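PDB 4WK5: geranyltranstransferase from Thermotoga neapolitana, which probably catalyses magnesium-dependent prenyl transfer in the chain elongation of isoprenoid diphosphates. Local coordinates for residues 220-223 with 224-227; 258-261 with 262-266; 29-32 with 33-37. All coordinates share one frame; numbering follows the deposited sequence.

Interaction 1: residues 220-223 with 224-227; sequences QIYD and DLKD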
loop_
_atom_site.group_PDB
_atom_site.type_symbol
_atom_site.label_atom_id
_atom_site.label_comp_id
_atom_site.label_asym_id
_atom_site.label_seq_id
_atom_site.Cartn_x
_atom_site.Cartn_y
_atom_site.Cartn_z
ATOM N N GLN A 220 -19.836 -12.035 3.560
ATOM C CA GLN A 220 -19.191 -12.819 2.507
ATOM C C GLN A 220 -20.000 -14.080 2.180
ATOM O O GLN A 220 -20.090 -14.469 1.016
ATOM C CB GLN A 220 -17.746 -13.191 2.888
ATOM C CG GLN A 220 -16.970 -13.852 1.738
ATOM C CD GLN A 220 -15.472 -14.004 1.993
ATOM O OE1 GLN A 220 -14.907 -13.382 2.895
ATOM N NE2 GLN A 220 -14.824 -14.848 1.190
ATOM N N ILE A 221 -20.601 -14.704 3.195
ATOM C CA ILE A 221 -21.435 -15.893 2.961
ATOM C C ILE A 221 -22.656 -15.525 2.133
ATOM O O ILE A 221 -23.014 -16.234 1.196
ATOM C CB ILE A 221 -21.908 -16.548 4.280
ATOM C CG1 ILE A 221 -20.713 -17.113 5.051
ATOM C CG2 ILE A 221 -22.948 -17.653 4.002
ATOM C CD1 ILE A 221 -21.036 -17.491 6.479
ATOM N N TYR A 222 -23.292 -14.410 2.477
ATOM C CA TYR A 222 -24.446 -13.956 1.710
ATOM C C TYR A 222 -24.048 -13.698 0.261
ATOM O O TYR A 222 -24.805 -14.007 -0.654
ATOM C CB TYR A 222 -25.063 -12.697 2.317
ATOM C CG TYR A 222 -25.845 -12.933 3.589
ATOM C CD1 TYR A 222 -26.631 -14.065 3.756
ATOM C CD2 TYR A 222 -25.785 -12.019 4.632
ATOM C CE1 TYR A 222 -27.355 -14.269 4.937
ATOM C CE2 TYR A 222 -26.492 -12.212 5.799
ATOM C CZ TYR A 222 -27.267 -13.334 5.954
ATOM O OH TYR A 222 -27.960 -13.510 7.129
ATOM N N ASP A 223 -22.853 -13.146 0.052
ATOM C CA ASP A 223 -22.344 -12.953 -1.304
ATOM C C ASP A 223 -22.154 -14.290 -2.024
ATOM O O ASP A 223 -22.485 -14.422 -3.209
ATOM C CB ASP A 223 -21.023 -12.184 -1.286
ATOM C CG ASP A 223 -20.426 -12.031 -2.671
ATOM O OD1 ASP A 223 -20.815 -11.081 -3.381
ATOM O OD2 ASP A 223 -19.572 -12.862 -3.053
ATOM N N ASP A 224 -21.618 -15.277 -1.307
ATOM C CA ASP A 224 -21.464 -16.632 -1.838
ATOM C C ASP A 224 -22.797 -17.182 -2.324
ATOM O O ASP A 224 -22.888 -17.767 -3.407
ATOM C CB ASP A 224 -20.926 -17.592 -0.782
ATOM C CG ASP A 224 -19.510 -17.291 -0.367
ATOM O OD1 ASP A 224 -18.777 -16.604 -1.114
ATOM O OD2 ASP A 224 -19.139 -17.765 0.726
ATOM N N LEU A 225 -23.819 -17.017 -1.488
ATOM C CA LEU A 225 -25.139 -17.582 -1.762
ATOM C C LEU A 225 -25.789 -16.882 -2.951
ATOM O O LEU A 225 -26.430 -17.522 -3.785
ATOM C CB LEU A 225 -26.028 -17.488 -0.520
ATOM C CG LEU A 225 -25.627 -18.390 0.650
ATOM C CD1 LEU A 225 -26.352 -17.990 1.928
ATOM C CD2 LEU A 225 -25.906 -19.850 0.320
ATOM N N LYS A 226 -25.617 -15.567 -3.017
ATOM C CA LYS A 226 -26.026 -14.786 -4.180
ATOM C C LYS A 226 -25.416 -15.333 -5.469
ATOM O O LYS A 226 -26.114 -15.501 -6.469
ATOM C CB LYS A 226 -25.629 -13.317 -3.995
ATOM C CG LYS A 226 -25.725 -12.478 -5.259
ATOM C CD LYS A 226 -24.656 -11.393 -5.270
ATOM C CE LYS A 226 -24.710 -10.565 -6.547
ATOM N NZ LYS A 226 -23.740 -9.434 -6.522
ATOM N N ASP A 227 -24.113 -15.612 -5.439
ATOM C CA ASP A 227 -23.406 -16.139 -6.606
ATOM C C ASP A 227 -23.947 -17.498 -7.039
ATOM O O ASP A 227 -24.035 -17.785 -8.235
ATOM C CB ASP A 227 -21.906 -16.260 -6.326
ATOM C CG ASP A 227 -21.250 -14.919 -6.067
ATOM O OD1 ASP A 227 -21.867 -13.881 -6.390
ATOM O OD2 ASP A 227 -20.111 -14.904 -5.547
HETATM O O HOH W 1 -15.830 -16.283 -0.773
#

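Interaction 2: residues 258-261 with 262-266; sequences KQLA and DKYYE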
loop_
_atom_site.group_PDB
_atom_site.type_symbol
_atom_site.label_atom_id
_atom_site.label_comp_id
_atom_site.label_asym_id
_atom_site.label_seq_id
_atom_site.Cartn_x
_atom_site.Cartn_y
_atom_site.Cartn_z
ATOM N N LYS A 258 -25.923 -20.733 5.321
ATOM C CA LYS A 258 -26.911 -19.673 5.503
ATOM C C LYS A 258 -27.269 -19.529 6.985
ATOM O O LYS A 258 -27.441 -18.415 7.487
ATOM C CB LYS A 258 -28.174 -19.948 4.681
ATOM C CG LYS A 258 -29.248 -18.882 4.851
ATOM C CD LYS A 258 -30.370 -19.025 3.838
ATOM C CE LYS A 258 -31.333 -17.852 3.927
ATOM N NZ LYS A 258 -32.083 -17.833 5.216
ATOM N N GLN A 259 -27.374 -20.660 7.682
ATOM C CA GLN A 259 -27.673 -20.651 9.114
ATOM C C GLN A 259 -26.606 -19.903 9.894
ATOM O O GLN A 259 -26.917 -19.152 10.823
ATOM C CB GLN A 259 -27.793 -22.074 9.658
ATOM C CG GLN A 259 -29.204 -22.625 9.693
ATOM C CD GLN A 259 -29.237 -24.065 10.160
ATOM O OE1 GLN A 259 -28.311 -24.533 10.826
ATOM N NE2 GLN A 259 -30.306 -24.778 9.814
ATOM N N LEU A 260 -25.346 -20.127 9.527
ATOM C CA LEU A 260 -24.231 -19.441 10.175
ATOM C C LEU A 260 -24.297 -17.945 9.921
ATOM O O LEU A 260 -24.133 -17.142 10.847
ATOM C CB LEU A 260 -22.891 -19.995 9.690
ATOM C CG LEU A 260 -21.659 -19.440 10.408
ATOM C CD1 LEU A 260 -21.728 -19.773 11.891
ATOM C CD2 LEU A 260 -20.381 -19.978 9.787
ATOM N N ALA A 261 -24.533 -17.576 8.667
ATOM C CA ALA A 261 -24.620 -16.166 8.291
ATOM C C ALA A 261 -25.776 -15.488 9.013
ATOM O O ALA A 261 -25.637 -14.378 9.541
ATOM C CB ALA A 261 -24.773 -16.023 6.779
ATOM N N ASP A 262 -26.919 -16.168 9.059
ATOM C CA ASP A 262 -28.079 -15.610 9.731
ATOM C C ASP A 262 -27.805 -15.421 11.218
ATOM O O ASP A 262 -28.209 -14.417 11.804
ATOM C CB ASP A 262 -29.305 -16.510 9.542
ATOM C CG ASP A 262 -29.881 -16.440 8.136
ATOM O OD1 ASP A 262 -29.573 -15.486 7.393
ATOM O OD2 ASP A 262 -30.678 -17.339 7.783
ATOM N N LYS A 263 -27.118 -16.387 11.821
ATOM C CA LYS A 263 -26.828 -16.341 13.250
ATOM C C LYS A 263 -25.949 -15.148 13.590
ATOM O O LYS A 263 -26.242 -14.401 14.531
ATOM C CB LYS A 263 -26.142 -17.625 13.720
ATOM C CG LYS A 263 -25.825 -17.615 15.212
ATOM C CD LYS A 263 -25.093 -18.872 15.665
ATOM C CE LYS A 263 -23.634 -18.851 15.234
ATOM N NZ LYS A 263 -22.913 -20.105 15.607
ATOM N N TYR A 264 -24.873 -14.988 12.821
ATOM C CA TYR A 264 -23.958 -13.858 12.971
ATOM C C TYR A 264 -24.675 -12.526 12.751
ATOM O O TYR A 264 -24.504 -11.583 13.526
ATOM C CB TYR A 264 -22.791 -13.978 11.989
ATOM C CG TYR A 264 -21.716 -14.981 12.356
ATOM C CD1 TYR A 264 -21.769 -15.701 13.542
ATOM C CD2 TYR A 264 -20.624 -15.188 11.510
ATOM C CE1 TYR A 264 -20.774 -16.611 13.869
ATOM C CE2 TYR A 264 -19.625 -16.092 11.829
ATOM C CZ TYR A 264 -19.706 -16.800 13.006
ATOM O OH TYR A 264 -18.714 -17.704 13.318
ATOM N N TYR A 265 -25.473 -12.447 11.688
ATOM C CA TYR A 265 -26.189 -11.213 11.380
ATOM C C TYR A 265 -27.114 -10.826 12.524
ATOM O O TYR A 265 -27.183 -9.657 12.914
ATOM C CB TYR A 265 -26.996 -11.350 10.089
ATOM C CG TYR A 265 -27.079 -10.061 9.307
ATOM C CD1 TYR A 265 -26.170 -9.787 8.292
ATOM C CD2 TYR A 265 -28.044 -9.109 9.594
ATOM C CE1 TYR A 265 -26.233 -8.611 7.573
ATOM C CE2 TYR A 265 -28.112 -7.928 8.889
ATOM C CZ TYR A 265 -27.202 -7.680 7.877
ATOM O OH TYR A 265 -27.266 -6.504 7.164
ATOM N N GLU A 266 -27.827 -11.811 13.066
ATOM C CA GLU A 266 -28.770 -11.540 14.144
ATOM C C GLU A 266 -28.034 -11.108 15.407
ATOM O O GLU A 266 -28.491 -10.208 16.103
ATOM C CB GLU A 266 -29.645 -12.764 14.429
ATOM C CG GLU A 266 -30.697 -12.536 15.514
ATOM C CD GLU A 266 -31.663 -11.408 15.172
ATOM O OE1 GLU A 266 -31.908 -11.166 13.971
ATOM O OE2 GLU A 266 -32.178 -10.759 16.105
#

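Interaction 3: residues 29-32 with 33-37; sequences ERRI and EELVK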
loop_
_atom_site.group_PDB
_atom_site.type_symbol
_atom_site.label_atom_id
_atom_site.label_comp_id
_atom_site.label_asym_id
_atom_site.label_seq_id
_atom_site.Cartn_x
_atom_site.Cartn_y
_atom_site.Cartn_z
ATOM N N GLU A 29 -19.525 10.120 -2.234
ATOM C CA GLU A 29 -19.179 10.199 -3.656
ATOM C C GLU A 29 -18.466 11.500 -4.000
ATOM O O GLU A 29 -17.528 11.516 -4.809
ATOM C CB GLU A 29 -20.426 10.047 -4.530
ATOM C CG GLU A 29 -21.169 8.726 -4.315
ATOM C CD GLU A 29 -20.448 7.522 -4.924
ATOM O OE1 GLU A 29 -19.390 7.697 -5.578
ATOM O OE2 GLU A 29 -20.941 6.393 -4.735
ATOM N N ARG A 30 -18.934 12.591 -3.404
ATOM C CA ARG A 30 -18.331 13.904 -3.600
ATOM C C ARG A 30 -16.879 13.926 -3.148
ATOM O O ARG A 30 -15.987 14.376 -3.880
ATOM C CB ARG A 30 -19.132 14.960 -2.836
ATOM C CG ARG A 30 -18.520 16.355 -2.829
ATOM C CD ARG A 30 -18.461 16.946 -4.219
ATOM N NE ARG A 30 -18.175 18.379 -4.175
ATOM C CZ ARG A 30 -17.530 19.045 -5.127
ATOM N NH1 ARG A 30 -17.081 18.406 -6.201
ATOM N NH2 ARG A 30 -17.329 20.352 -5.003
ATOM N N ARG A 31 -16.634 13.438 -1.937
ATOM C CA ARG A 31 -15.280 13.486 -1.418
ATOM C C ARG A 31 -14.356 12.534 -2.180
ATOM O O ARG A 31 -13.217 12.890 -2.492
ATOM C CB ARG A 31 -15.251 13.158 0.076
ATOM C CG ARG A 31 -13.833 13.107 0.631
ATOM C CD ARG A 31 -13.139 14.471 0.579
ATOM N NE ARG A 31 -13.687 15.383 1.575
ATOM C CZ ARG A 31 -13.287 15.427 2.843
ATOM N NH1 ARG A 31 -12.337 14.606 3.270
ATOM N NH2 ARG A 31 -13.846 16.286 3.685
ATOM N N ILE A 32 -14.832 11.332 -2.499
ATOM C CA ILE A 32 -13.924 10.376 -3.121
ATOM C C ILE A 32 -13.574 10.827 -4.557
ATOM O O ILE A 32 -12.446 10.618 -5.007
ATOM C CB ILE A 32 -14.486 8.916 -3.078
ATOM C CG1 ILE A 32 -13.340 7.908 -3.240
ATOM C CG2 ILE A 32 -15.616 8.690 -4.080
ATOM C CD1 ILE A 32 -13.758 6.449 -3.046
ATOM N N GLU A 33 -14.502 11.473 -5.260
ATOM C CA GLU A 33 -14.170 11.941 -6.604
ATOM C C GLU A 33 -13.188 13.110 -6.569
ATOM O O GLU A 33 -12.388 13.281 -7.492
ATOM C CB GLU A 33 -15.423 12.338 -7.374
ATOM C CG GLU A 33 -16.288 11.158 -7.805
ATOM C CD GLU A 33 -15.586 10.162 -8.741
ATOM O OE1 GLU A 33 -14.471 10.436 -9.224
ATOM O OE2 GLU A 33 -16.183 9.109 -9.027
ATOM N N GLU A 34 -13.249 13.912 -5.513
ATOM C CA GLU A 34 -12.275 14.991 -5.337
ATOM C C GLU A 34 -10.862 14.425 -5.214
ATOM O O GLU A 34 -9.906 14.965 -5.800
ATOM C CB GLU A 34 -12.603 15.840 -4.104
ATOM C CG GLU A 34 -13.765 16.776 -4.290
ATOM C CD GLU A 34 -14.130 17.516 -3.016
ATOM O OE1 GLU A 34 -13.635 17.133 -1.932
ATOM O OE2 GLU A 34 -14.906 18.491 -3.105
ATOM N N LEU A 35 -10.734 13.332 -4.468
ATOM C CA LEU A 35 -9.417 12.752 -4.193
ATOM C C LEU A 35 -8.807 12.054 -5.402
ATOM O O LEU A 35 -7.578 12.007 -5.535
ATOM C CB LEU A 35 -9.497 11.758 -3.022
ATOM C CG LEU A 35 -9.802 12.400 -1.670
ATOM C CD1 LEU A 35 -10.024 11.317 -0.633
ATOM C CD2 LEU A 35 -8.663 13.307 -1.253
ATOM N N VAL A 36 -9.635 11.500 -6.282
ATOM C CA VAL A 36 -9.082 10.779 -7.435
ATOM C C VAL A 36 -9.134 11.561 -8.765
ATOM O O VAL A 36 -8.754 11.029 -9.822
ATOM C CB VAL A 36 -9.776 9.399 -7.629
ATOM C CG1 VAL A 36 -9.504 8.495 -6.423
ATOM C CG2 VAL A 36 -11.295 9.537 -7.885
ATOM N N LYS A 37 -9.585 12.815 -8.724
ATOM C CA LYS A 37 -9.421 13.708 -9.879
ATOM C C LYS A 37 -7.939 13.835 -10.259
ATOM O O LYS A 37 -7.085 14.132 -9.413
ATOM C CB LYS A 37 -10.015 15.092 -9.598
ATOM C CG LYS A 37 -10.068 15.985 -10.833
ATOM C CD LYS A 37 -9.796 17.443 -10.488
ATOM C CE LYS A 37 -11.013 18.111 -9.892
ATOM N NZ LYS A 37 -11.194 19.520 -10.394
#

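Interaction 1: residues 220-223 with 224-227
Asp223 and Asp227 stand one turn apart on helix 206-229 and belong, with Asp224, to the sequence DDLKD, the second aspartate-rich (DDxxD) motif of the polyprenyl synthase family. Their carboxylates approach until Asp223 OD2 is 3.3 Å from Asp227 OD2, with the two planes almost perpendicular at 87°. The first torsions account for the meeting: Asp223 has CG anti to its backbone N (chi1 177°) and leans forward along the helix, whereas Asp227 has CG beside its own N (chi1 -64°) and leans back over the preceding turn. The Asp224 carboxylate is a third acidic group, its OD1 4.3 Å from Asp223 OD2. In this family the motif is associated with magnesium-diphosphate binding, and the clustering is consistent with such a role. Lys226 stays beyond salt-bridge range, its NZ 4.6 Å from Asp223 OD1.

On another face of the helix, Ile221 and Leu225 run side by side in the same direction, CG2 of Ile221 lying 4.0 Å from CD1 of Leu225. Leu225 CD1 also approaches the Tyr222 ring obliquely. Ile221 and Tyr222 pack on Ala261 of helix 248-274, and Tyr222 OH is hydrogen-bonded to Asp262.

In one of its two deposited conformers Gln220 hydrogen-bonds to Thr186 through OE1 and reaches Asp224 through a water, a bridge that may hold for that copy alone. An alanine at Asp224 has no carboxylate, and the motif would probably lose part of its acidic cluster, with the water, where present, left without this acceptor. The water donates to Asp224 OD1 over 3.0 Å while accepting from Gln220 NE2.

Interaction 2: residues 258-261 with 262-266
Asp262 meets Lys258 one turn back in a salt bridge: NZ of Lys258 lies 3.0 Å from OD2 of Asp262, which receives it on its syn lone pair. The lysine chain runs extended as far as CE and then bends at its last torsion (chi4 -67°), which turns the ammonium group onto the carboxylate. The other oxygen, Asp262 OD1, is held by Tyr222 of helix 206-229, and both oxygens of the group are thereby engaged.

Lys263 follows, with its backbone N 2.9 Å from Gln259 O. Its chain bends at chi3, and the end passes close to a methyl, NZ being 3.9 Å from Leu260 CD1.

The same methyl lies over one face of the Tyr264 ring in a CH-pi contact: Leu260 CD1 is 4.1 Å from the ring centroid and 25° off the normal, displaced toward the rim. Tyr264 OH, at the far end of the ring, bonds to Glu179.

Tyr265 is tied to Ala261 mainly through the backbone, its N 2.9 Å from Ala261 O, while its ring leads away and its OH reaches Leu284 O.

One face of this part of helix 248-274 meets two others: Ala261 packs on helix 206-229, and Tyr265 reaches both that helix, through Phe215, and helix 278-289, through Leu287 and Lys288.

Interaction 3: residues 29-32 with 33-37
Glu34 sets a carboxylate oxygen over the flat face of the Arg30 guanidinium instead of meeting its N-H groups in plane. OE2 of Glu34 sits 3.3 Å above the plane of the Arg30 group, over its centre, and is 3.4 Å from Arg30 NE. The two planes are 60° apart, and no N-H points at the oxygen, which makes this a salt bridge of charge alone.

The second oxygen turns to the next arginine. Glu34 OE1 is 3.9 Å from Arg31 NE, a long salt bridge, although here the carboxylate and guanidinium planes are nearly parallel, 9° apart. A straight glutamate chain beyond CG (chi2 175°) carries the carboxylate out between the two arginines and completes a three-residue network. Arg31 has stronger partners beyond this turn: its NH1 and NH2 form salt bridges with Asp80 and Glu76 of helix 75-96.

Toward the protein interior the same turn is apolar. Ile32 packs on Val83, Leu87 and Val52, and Val36 on Val52, Leu129 and Leu132, seating helix 23-36 against helices 43-53, 75-96 and 119-138. Along this face the backbone is tied by Val36 N, 3.2 Å from Ile32 O, with a weak bond from Leu35 N to the same oxygen.

Chemically, Arg31 is held by salt bridges to two acids of another helix, whereas the pairing of Arg30 with Glu34 rests on charge without a directed hydrogen bond and is therefore likely to tolerate some rotation of the exposed Arg30 group, though a crystal neighbour also touches Arg30 and may influence its position.

From the N terminus, interaction 3 comes first, on helix 23-36, followed by interaction 1 on helix 206-229 and interaction 2 on helix 248-274. Each spans a continuous run of residues and closes only local helical turns; the three are in series, with none nesting or crossing. Interactions 1 and 2 lie on consecutive helices with centres about 12 Å apart and meet directly through Tyr222 and Asp262, and Tyr222 also packs against Tyr265. Interaction 3 lies on the opposite side of the chain's centre, its nearest atoms about 16 Å from those of interaction 1, where its apolar side chains seat the N-terminal helix on helices 43-53, 75-96 and 119-138.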